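Side-chain contacts in oxysterol-binding protein homolog 3 (Saccharomyces cerevisiae, PDB 4IC4), which transfers lipids between membranes by carrying them in a hydrophobic pocket, in phosphoinositide-coupled transport, and helps maintain sterol distribution: residues S70-I75 / L139-V144; E80-L85 / L158-S163; K87-P92 / L187-T192. One frame throughout, in Å; residues are numbered along the deposited sequence.

Interaction 1: residues S70-I75 / L139-V144; sequences SILQLI and LISEKV
L72 of helix 71-76 faces S141 of strand 137-145 with 6.6 Å between their CA atoms, and the axes of the short segments 71-75 and 139-144 come within 9.0 Å while their N-to-C directions diverge by 138°. Nearly all of the contact is made by L72. L72 CB stands 3.7 Å from S141 OG, and CD2 reaches the same oxygen from the far end of the side chain, so the leucine lies along the serine hydroxyl. Beyond it, L72 CD2 leans on the strand backbone at E142 C, 4.0 Å away. With CG anti to the carbonyl carbon (chi1 -65°), the isobutyl group extends off the helix toward the strand. A small serine suits the place opposite, because it leaves room for the leucine. The buried S141 OG is satisfied by a hydrogen bond to F128 O on the adjoining strand, while the side chains of F128 and F151 pack on L72 and give it a mostly apolar setting. The strand belongs to the antiparallel beta barrel of the OSBP-related domain, and the helix lies against that wall. The helix begins with a capping box: S70 N donates to Q73 OE1 over 2.8 Å, in the carbonyl plane and on a lone pair, while Q73 N makes a weak return bond to S70 OG at 3.4 Å. On the strand, E142 directs its CB away from the helix. K143 NZ hydrogen-bonds P122 O, and the lysine side chain comes within about 3 Å, between nearest atoms, of that of H146, a residue that binds phosphatidylinositol 4-phosphate.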
loop_
_atom_site.group_PDB
_atom_site.type_symbol
_atom_site.label_atom_id
_atom_site.label_comp_id
_atom_site.label_asym_id
_atom_site.label_seq_id
_atom_site.Cartn_x
_atom_site.Cartn_y
_atom_site.Cartn_z
ATOM N N SER A 70 -3.027 -6.048 -7.060
ATOM C CA SER A 70 -3.147 -4.752 -7.728
ATOM C C SER A 70 -2.515 -3.680 -6.846
ATOM O O SER A 70 -2.204 -3.932 -5.680
ATOM C CB SER A 70 -4.618 -4.399 -7.967
ATOM O OG SER A 70 -5.251 -4.031 -6.752
ATOM N N ILE A 71 -2.333 -2.479 -7.388
ATOM C CA ILE A 71 -1.736 -1.411 -6.590
ATOM C C ILE A 71 -2.632 -1.065 -5.400
ATOM O O ILE A 71 -2.141 -0.684 -4.339
ATOM C CB ILE A 71 -1.483 -0.143 -7.431
ATOM C CG1 ILE A 71 -0.473 -0.456 -8.537
ATOM C CG2 ILE A 71 -0.953 0.984 -6.535
ATOM C CD1 ILE A 71 -0.157 0.725 -9.433
ATOM N N LEU A 72 -3.946 -1.197 -5.568
ATOM C CA LEU A 72 -4.854 -0.912 -4.460
ATOM C C LEU A 72 -4.552 -1.875 -3.316
ATOM O O LEU A 72 -4.566 -1.490 -2.145
ATOM C CB LEU A 72 -6.311 -1.076 -4.897
ATOM C CG LEU A 72 -6.826 -0.097 -5.956
ATOM C CD1 LEU A 72 -8.239 -0.501 -6.377
ATOM C CD2 LEU A 72 -6.815 1.318 -5.403
ATOM N N GLN A 73 -4.278 -3.131 -3.658
ATOM C CA GLN A 73 -3.957 -4.130 -2.649
ATOM C C GLN A 73 -2.590 -3.834 -2.015
ATOM O O GLN A 73 -2.422 -3.956 -0.799
ATOM C CB GLN A 73 -4.009 -5.532 -3.275
ATOM C CG GLN A 73 -5.442 -5.919 -3.655
ATOM C CD GLN A 73 -5.545 -7.197 -4.464
ATOM O OE1 GLN A 73 -4.881 -7.358 -5.489
ATOM N NE2 GLN A 73 -6.403 -8.110 -4.014
ATOM N N LEU A 74 -1.620 -3.421 -2.830
ATOM C CA LEU A 74 -0.294 -3.088 -2.314
ATOM C C LEU A 74 -0.371 -1.971 -1.277
ATOM O O LEU A 74 0.182 -2.084 -0.183
ATOM C CB LEU A 74 0.633 -2.633 -3.445
ATOM C CG LEU A 74 1.938 -2.000 -2.944
ATOM C CD1 LEU A 74 2.796 -3.062 -2.284
ATOM C CD2 LEU A 74 2.690 -1.354 -4.099
ATOM N N ILE A 75 -1.053 -0.885 -1.619
ATOM C CA ILE A 75 -1.150 0.228 -0.686
ATOM C C ILE A 75 -1.930 -0.154 0.578
ATOM O O ILE A 75 -1.700 0.412 1.649
ATOM C CB ILE A 75 -1.756 1.457 -1.380
ATOM C CG1 ILE A 75 -0.815 1.893 -2.511
ATOM C CG2 ILE A 75 -1.943 2.592 -0.376
ATOM C CD1 ILE A 75 -1.326 3.060 -3.333
ATOM N N LEU A 139 -11.565 -1.357 5.266
ATOM C CA LEU A 139 -10.988 -0.398 4.352
ATOM C C LEU A 139 -11.647 -0.512 2.992
ATOM O O LEU A 139 -12.038 -1.601 2.571
ATOM C CB LEU A 139 -9.485 -0.678 4.234
ATOM C CG LEU A 139 -8.611 -0.036 3.156
ATOM C CD1 LEU A 139 -7.147 -0.163 3.578
ATOM C CD2 LEU A 139 -8.837 -0.704 1.804
ATOM N N ILE A 140 -11.815 0.625 2.327
ATOM C CA ILE A 140 -12.338 0.633 0.971
ATOM C C ILE A 140 -11.407 1.543 0.167
ATOM O O ILE A 140 -10.925 2.558 0.671
ATOM C CB ILE A 140 -13.803 1.144 0.879
ATOM C CG1 ILE A 140 -14.256 1.124 -0.585
ATOM C CG2 ILE A 140 -13.922 2.552 1.434
ATOM C CD1 ILE A 140 -14.201 -0.247 -1.238
ATOM N N SER A 141 -11.122 1.151 -1.068
ATOM C CA SER A 141 -10.254 1.932 -1.933
ATOM C C SER A 141 -10.781 1.890 -3.361
ATOM O O SER A 141 -11.498 0.961 -3.744
ATOM C CB SER A 141 -8.820 1.396 -1.879
ATOM O OG SER A 141 -8.727 0.062 -2.351
ATOM N N GLU A 142 -10.418 2.896 -4.144
ATOM C CA GLU A 142 -10.869 2.989 -5.524
ATOM C C GLU A 142 -9.875 3.793 -6.353
ATOM O O GLU A 142 -9.273 4.746 -5.858
ATOM C CB GLU A 142 -12.250 3.667 -5.548
ATOM C CG GLU A 142 -12.873 3.847 -6.924
ATOM C CD GLU A 142 -14.336 4.294 -6.866
ATOM O OE1 GLU A 142 -14.714 5.030 -5.929
ATOM O OE2 GLU A 142 -15.109 3.919 -7.773
ATOM N N LYS A 143 -9.668 3.392 -7.603
ATOM C CA LYS A 143 -8.794 4.172 -8.471
ATOM C C LYS A 143 -9.722 5.260 -9.002
ATOM O O LYS A 143 -10.668 4.967 -9.738
ATOM C CB LYS A 143 -8.251 3.338 -9.627
ATOM C CG LYS A 143 -7.330 4.144 -10.531
ATOM C CD LYS A 143 -6.696 3.285 -11.596
ATOM C CE LYS A 143 -5.776 4.111 -12.480
ATOM N NZ LYS A 143 -5.107 3.265 -13.507
ATOM N N VAL A 144 -9.461 6.509 -8.620
ATOM C CA VAL A 144 -10.322 7.623 -9.014
ATOM C C VAL A 144 -9.881 8.438 -10.230
ATOM O O VAL A 144 -10.650 9.256 -10.745
ATOM C CB VAL A 144 -10.544 8.579 -7.816
ATOM C CG1 VAL A 144 -11.205 7.820 -6.667
ATOM C CG2 VAL A 144 -9.215 9.171 -7.355
#

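Interaction 2: residues E80-L85 / L158-S163; sequences EYAPLL and LDWECS
W160 NE1 donates a hydrogen bond to T86 OG1, the hydroxyl of the residue directly after L85, and this bond helps to fix the rotation of the indole beneath the leucine. L85 CB then sits over the five-membered ring of W160, 3.7 Å from its centroid and only 12° off the ring normal, a CH-pi contact. The side chain continues across the indole, and L85 CD1 comes down near CZ3 and CE3 of the six-membered ring, 3.9 Å from W160 CZ3. One leucine thus spans both rings, its side chain crossing that of the tryptophan at about a right angle. W160 reaches this position with CG between its backbone N and carbonyl carbon (chi1 54°), which swings the indole off the strand toward the helix. A82 adds a smaller contact: A82 CB approaches W160 CZ2 obliquely at 4.0 Å. The turn bond from L85 N to A82 O, 2.8 Å long, links the two residues that meet the ring; alanine is compact enough to let the backbone come close, and leucine has the reach to overlay the large surface. Around this pair the packing is aromatic and aliphatic. H157 stacks with W160, F137 of strand 137-145 touches both A82 and W160, and L85 also meets F101 of helix 94-104 and L187 of strand 177-189, so helix 83-88 is wedged between a second helix and the barrel strands.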
loop_
_atom_site.group_PDB
_atom_site.type_symbol
_atom_site.label_atom_id
_atom_site.label_comp_id
_atom_site.label_asym_id
_atom_site.label_seq_id
_atom_site.Cartn_x
_atom_site.Cartn_y
_atom_site.Cartn_z
ATOM N N GLU A 80 -1.120 -3.298 7.466
ATOM C CA GLU A 80 -0.781 -4.607 8.014
ATOM C C GLU A 80 -0.650 -4.551 9.537
ATOM O O GLU A 80 -1.048 -5.485 10.232
ATOM C CB GLU A 80 0.538 -5.120 7.417
ATOM C CG GLU A 80 0.973 -6.470 7.984
ATOM C CD GLU A 80 2.319 -6.951 7.459
ATOM O OE1 GLU A 80 2.919 -6.286 6.584
ATOM O OE2 GLU A 80 2.775 -8.013 7.932
ATOM N N TYR A 81 -0.088 -3.456 10.047
ATOM C CA TYR A 81 0.115 -3.307 11.487
ATOM C C TYR A 81 -0.814 -2.264 12.103
ATOM O O TYR A 81 -0.420 -1.480 12.979
ATOM C CB TYR A 81 1.583 -2.958 11.764
ATOM C CG TYR A 81 2.554 -3.993 11.235
ATOM C CD1 TYR A 81 2.822 -5.167 11.944
ATOM C CD2 TYR A 81 3.181 -3.815 10.001
ATOM C CE1 TYR A 81 3.695 -6.142 11.431
ATOM C CE2 TYR A 81 4.051 -4.781 9.485
ATOM C CZ TYR A 81 4.302 -5.938 10.201
ATOM O OH TYR A 81 5.160 -6.881 9.678
ATOM N N ALA A 82 -2.058 -2.276 11.638
ATOM C CA ALA A 82 -3.091 -1.373 12.122
ATOM C C ALA A 82 -3.249 -1.382 13.647
ATOM O O ALA A 82 -3.635 -0.367 14.231
ATOM C CB ALA A 82 -4.425 -1.716 11.465
ATOM N N PRO A 83 -2.985 -2.528 14.312
ATOM C CA PRO A 83 -3.133 -2.529 15.774
ATOM C C PRO A 83 -2.277 -1.462 16.462
ATOM O O PRO A 83 -2.547 -1.082 17.601
ATOM C CB PRO A 83 -2.733 -3.950 16.157
ATOM C CG PRO A 83 -3.255 -4.744 14.996
ATOM C CD PRO A 83 -2.841 -3.906 13.803
ATOM N N LEU A 84 -1.242 -0.984 15.776
ATOM C CA LEU A 84 -0.396 0.068 16.339
ATOM C C LEU A 84 -1.220 1.339 16.521
ATOM O O LEU A 84 -1.014 2.097 17.473
ATOM C CB LEU A 84 0.784 0.365 15.409
ATOM C CG LEU A 84 1.929 -0.651 15.393
ATOM C CD1 LEU A 84 2.886 -0.321 14.264
ATOM C CD2 LEU A 84 2.658 -0.629 16.732
ATOM N N LEU A 85 -2.145 1.580 15.598
ATOM C CA LEU A 85 -2.998 2.760 15.685
ATOM C C LEU A 85 -3.954 2.614 16.858
ATOM O O LEU A 85 -4.195 3.568 17.604
ATOM C CB LEU A 85 -3.785 2.949 14.386
ATOM C CG LEU A 85 -2.914 3.176 13.147
ATOM C CD1 LEU A 85 -3.797 3.348 11.920
ATOM C CD2 LEU A 85 -2.029 4.400 13.361
ATOM N N LEU A 158 -13.287 1.500 15.188
ATOM C CA LEU A 158 -14.144 2.176 16.152
ATOM C C LEU A 158 -13.449 3.392 16.763
ATOM O O LEU A 158 -14.091 4.408 17.049
ATOM C CB LEU A 158 -14.536 1.217 17.282
ATOM C CG LEU A 158 -15.273 1.843 18.472
ATOM C CD1 LEU A 158 -16.652 2.295 18.032
ATOM C CD2 LEU A 158 -15.385 0.834 19.603
ATOM N N ASP A 159 -12.132 3.303 16.932
ATOM C CA ASP A 159 -11.387 4.379 17.580
ATOM C C ASP A 159 -10.515 5.280 16.709
ATOM O O ASP A 159 -9.887 6.206 17.215
ATOM C CB ASP A 159 -10.538 3.787 18.706
ATOM C CG ASP A 159 -11.348 2.910 19.644
ATOM O OD1 ASP A 159 -12.465 3.322 20.021
ATOM O OD2 ASP A 159 -10.871 1.815 20.000
ATOM N N TRP A 160 -10.470 5.017 15.409
ATOM C CA TRP A 160 -9.665 5.835 14.509
ATOM C C TRP A 160 -10.069 5.591 13.072
ATOM O O TRP A 160 -10.722 4.601 12.752
ATOM C CB TRP A 160 -8.163 5.526 14.658
ATOM C CG TRP A 160 -7.799 4.061 14.508
ATOM C CD1 TRP A 160 -7.580 3.168 15.518
ATOM C CD2 TRP A 160 -7.636 3.326 13.283
ATOM N NE1 TRP A 160 -7.292 1.925 15.001
ATOM C CE2 TRP A 160 -7.320 1.993 13.634
ATOM C CE3 TRP A 160 -7.729 3.664 11.925
ATOM C CZ2 TRP A 160 -7.098 0.994 12.676
ATOM C CZ3 TRP A 160 -7.507 2.666 10.969
ATOM C CH2 TRP A 160 -7.196 1.348 11.353
ATOM N N GLU A 161 -9.700 6.522 12.206
ATOM C CA GLU A 161 -9.976 6.375 10.788
ATOM C C GLU A 161 -8.834 7.037 10.046
ATOM O O GLU A 161 -8.137 7.895 10.593
ATOM C CB GLU A 161 -11.316 7.006 10.403
ATOM C CG GLU A 161 -11.435 8.489 10.675
ATOM C CD GLU A 161 -12.743 9.056 10.160
ATOM O OE1 GLU A 161 -13.810 8.496 10.493
ATOM O OE2 GLU A 161 -12.702 10.063 9.424
ATOM N N CYS A 162 -8.630 6.631 8.800
ATOM C CA CYS A 162 -7.545 7.180 8.008
ATOM C C CYS A 162 -7.975 7.368 6.562
ATOM O O CYS A 162 -8.630 6.503 5.986
ATOM C CB CYS A 162 -6.341 6.238 8.073
ATOM S SG CYS A 162 -4.801 6.947 7.457
ATOM N N SER A 163 -7.620 8.517 5.992
ATOM C CA SER A 163 -7.935 8.835 4.606
ATOM C C SER A 163 -6.613 9.044 3.874
ATOM O O SER A 163 -5.621 9.488 4.463
ATOM C CB SER A 163 -8.788 10.100 4.536
ATOM O OG SER A 163 -8.099 11.196 5.111
#

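Interaction 3: residues K87-P92 / L187-T192; sequences KATQRP and LKFKTT
A88, on helix 83-88, turns its CB toward F189, and A88 CB touches F189 CZ at 3.7 Å, meeting the ring obliquely. A methyl group suits this position, since F97 of helix 94-104 lies against A88 as well. T89 follows with the main contact: T89 CG2 stands over the middle of the F189 ring, 3.7 Å from the centroid and 7° off the normal, an almost vertical CH-pi contact. Threonine serves two needs here. With OG1 held between the backbone N and the carbonyl carbon (chi1 67°), the hydroxyl hydrogen-bonds T86 O one turn back, while CG2 is presented to the aromatic face. The carbonyl T89 O accepts from a water at 2.7 Å, and the same water is hydrogen-bonded to T191 OG1, also at 2.7 Å, so the more exposed edge of the contact is bridged through solvent. Next, the chain reverses in a type I beta turn from A88 to R91, with R91 N donating to A88 O over 3.2 Å. Replacing F189 by an alanine would probably leave T89 CG2 without the aromatic face it rests on and open a gap beside A88. F189 also meets the ring of F196 and touches P94. Here helix 83-88 and the turn that follows it pack on the end of strand 177-189, in the antiparallel barrel of the OSBP-related domain, with F189 receiving A88 and T89.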
loop_
_atom_site.group_PDB
_atom_site.type_symbol
_atom_site.label_atom_id
_atom_site.label_comp_id
_atom_site.label_asym_id
_atom_site.label_seq_id
_atom_site.Cartn_x
_atom_site.Cartn_y
_atom_site.Cartn_z
ATOM N N LYS A 87 -3.441 0.835 19.517
ATOM C CA LYS A 87 -2.648 0.979 20.737
ATOM C C LYS A 87 -2.338 2.451 20.986
ATOM O O LYS A 87 -2.295 2.904 22.134
ATOM C CB LYS A 87 -1.340 0.192 20.625
ATOM C CG LYS A 87 -0.460 0.291 21.863
ATOM C CD LYS A 87 0.808 -0.548 21.750
ATOM C CE LYS A 87 0.513 -2.040 21.732
ATOM N NZ LYS A 87 -0.209 -2.462 20.503
ATOM N N ALA A 88 -2.130 3.198 19.907
ATOM C CA ALA A 88 -1.827 4.617 20.015
ATOM C C ALA A 88 -2.943 5.371 20.733
ATOM O O ALA A 88 -2.672 6.247 21.555
ATOM C CB ALA A 88 -1.593 5.212 18.621
ATOM N N THR A 89 -4.194 5.029 20.433
ATOM C CA THR A 89 -5.336 5.696 21.059
ATOM C C THR A 89 -5.473 5.346 22.535
ATOM O O THR A 89 -6.311 5.918 23.232
ATOM C CB THR A 89 -6.680 5.327 20.375
ATOM O OG1 THR A 89 -6.980 3.944 20.608
ATOM C CG2 THR A 89 -6.614 5.594 18.878
ATOM N N GLN A 90 -4.649 4.420 23.013
ATOM C CA GLN A 90 -4.720 3.993 24.407
ATOM C C GLN A 90 -3.469 4.354 25.208
ATOM O O GLN A 90 -3.367 4.024 26.390
ATOM C CB GLN A 90 -4.956 2.481 24.458
ATOM C CG GLN A 90 -6.079 2.018 23.539
ATOM C CD GLN A 90 -6.153 0.508 23.399
ATOM O OE1 GLN A 90 -5.149 -0.191 23.535
ATOM N NE2 GLN A 90 -7.345 -0.001 23.104
ATOM N N ARG A 91 -2.529 5.043 24.570
ATOM C CA ARG A 91 -1.282 5.433 25.225
ATOM C C ARG A 91 -1.170 6.944 25.409
ATOM O O ARG A 91 -1.782 7.715 24.673
ATOM C CB ARG A 91 -0.094 4.929 24.404
ATOM C CG ARG A 91 -0.030 3.415 24.277
ATOM C CD ARG A 91 0.688 2.784 25.457
ATOM N NE ARG A 91 2.107 3.128 25.460
ATOM C CZ ARG A 91 3.005 2.600 26.284
ATOM N NH1 ARG A 91 4.275 2.976 26.211
ATOM N NH2 ARG A 91 2.637 1.694 27.181
ATOM N N PRO A 92 -0.378 7.387 26.401
ATOM C CA PRO A 92 -0.197 8.817 26.667
ATOM C C PRO A 92 0.706 9.519 25.650
ATOM O O PRO A 92 0.655 10.740 25.503
ATOM C CB PRO A 92 0.395 8.826 28.072
ATOM C CG PRO A 92 1.239 7.592 28.072
ATOM C CD PRO A 92 0.329 6.574 27.409
ATOM N N LEU A 187 -4.600 10.682 9.483
ATOM C CA LEU A 187 -5.122 9.838 10.542
ATOM C C LEU A 187 -5.895 10.677 11.552
ATOM O O LEU A 187 -5.456 11.760 11.935
ATOM C CB LEU A 187 -3.967 9.129 11.250
ATOM C CG LEU A 187 -4.262 8.417 12.570
ATOM C CD1 LEU A 187 -5.154 7.213 12.320
ATOM C CD2 LEU A 187 -2.947 7.996 13.217
ATOM N N LYS A 188 -7.050 10.174 11.965
ATOM C CA LYS A 188 -7.872 10.854 12.960
ATOM C C LYS A 188 -8.255 9.900 14.080
ATOM O O LYS A 188 -8.751 8.802 13.831
ATOM C CB LYS A 188 -9.160 11.398 12.332
ATOM C CG LYS A 188 -10.164 11.900 13.368
ATOM C CD LYS A 188 -11.483 12.313 12.741
ATOM C CE LYS A 188 -12.483 12.726 13.810
ATOM N NZ LYS A 188 -13.803 13.072 13.222
ATOM N N PHE A 189 -8.005 10.316 15.316
ATOM C CA PHE A 189 -8.388 9.530 16.483
ATOM C C PHE A 189 -9.873 9.827 16.684
ATOM O O PHE A 189 -10.253 10.983 16.859
ATOM C CB PHE A 189 -7.624 9.998 17.726
ATOM C CG PHE A 189 -6.272 9.372 17.898
ATOM C CD1 PHE A 189 -5.674 8.653 16.867
ATOM C CD2 PHE A 189 -5.585 9.509 19.104
ATOM C CE1 PHE A 189 -4.410 8.083 17.037
ATOM C CE2 PHE A 189 -4.328 8.945 19.281
ATOM C CZ PHE A 189 -3.738 8.230 18.249
ATOM N N LYS A 190 -10.714 8.799 16.643
ATOM C CA LYS A 190 -12.142 9.007 16.831
ATOM C C LYS A 190 -12.466 9.080 18.318
ATOM O O LYS A 190 -13.609 9.311 18.713
ATOM C CB LYS A 190 -12.932 7.891 16.141
ATOM C CG LYS A 190 -12.867 7.992 14.620
ATOM C CD LYS A 190 -13.357 6.736 13.921
ATOM C CE LYS A 190 -14.838 6.500 14.129
ATOM N NZ LYS A 190 -15.280 5.273 13.415
ATOM N N THR A 191 -11.439 8.897 19.140
ATOM C CA THR A 191 -11.598 8.964 20.587
ATOM C C THR A 191 -11.490 10.410 21.061
ATOM O O THR A 191 -12.317 10.879 21.842
ATOM C CB THR A 191 -10.500 8.166 21.306
ATOM O OG1 THR A 191 -9.220 8.583 20.810
ATOM C CG2 THR A 191 -10.679 6.673 21.085
ATOM N N THR A 192 -10.477 11.114 20.566
ATOM C CA THR A 192 -10.211 12.496 20.970
ATOM C C THR A 192 -10.251 13.516 19.840
ATOM O O THR A 192 -10.280 14.725 20.084
ATOM C CB THR A 192 -8.823 12.599 21.590
ATOM O OG1 THR A 192 -7.852 12.260 20.590
ATOM C CG2 THR A 192 -8.687 11.644 22.766
HETATM O O HOH W 1 -7.351 8.314 22.755
#

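In the fold
From the N terminus the chain lays down helix 71-76 and then helix 83-88 with the turn after it, before reaching the barrel strands in the same order. Interaction 1 closes a loop of 63 residues onto strand 137-145, interaction 2 one of 72 onto strand 160-172, and interaction 3 one of 94 onto strand 177-189. Every pair of these loops crosses. Interactions 2 and 3 share helix 83-88, and their strands are direct neighbours, joined by backbone pairs such as D159 O to K190 N; their centres lie about 9 Å apart. The centres of interactions 1 and 2 lie about 16 Å apart, with interaction 1 nearer the phosphoinositide-binding residues.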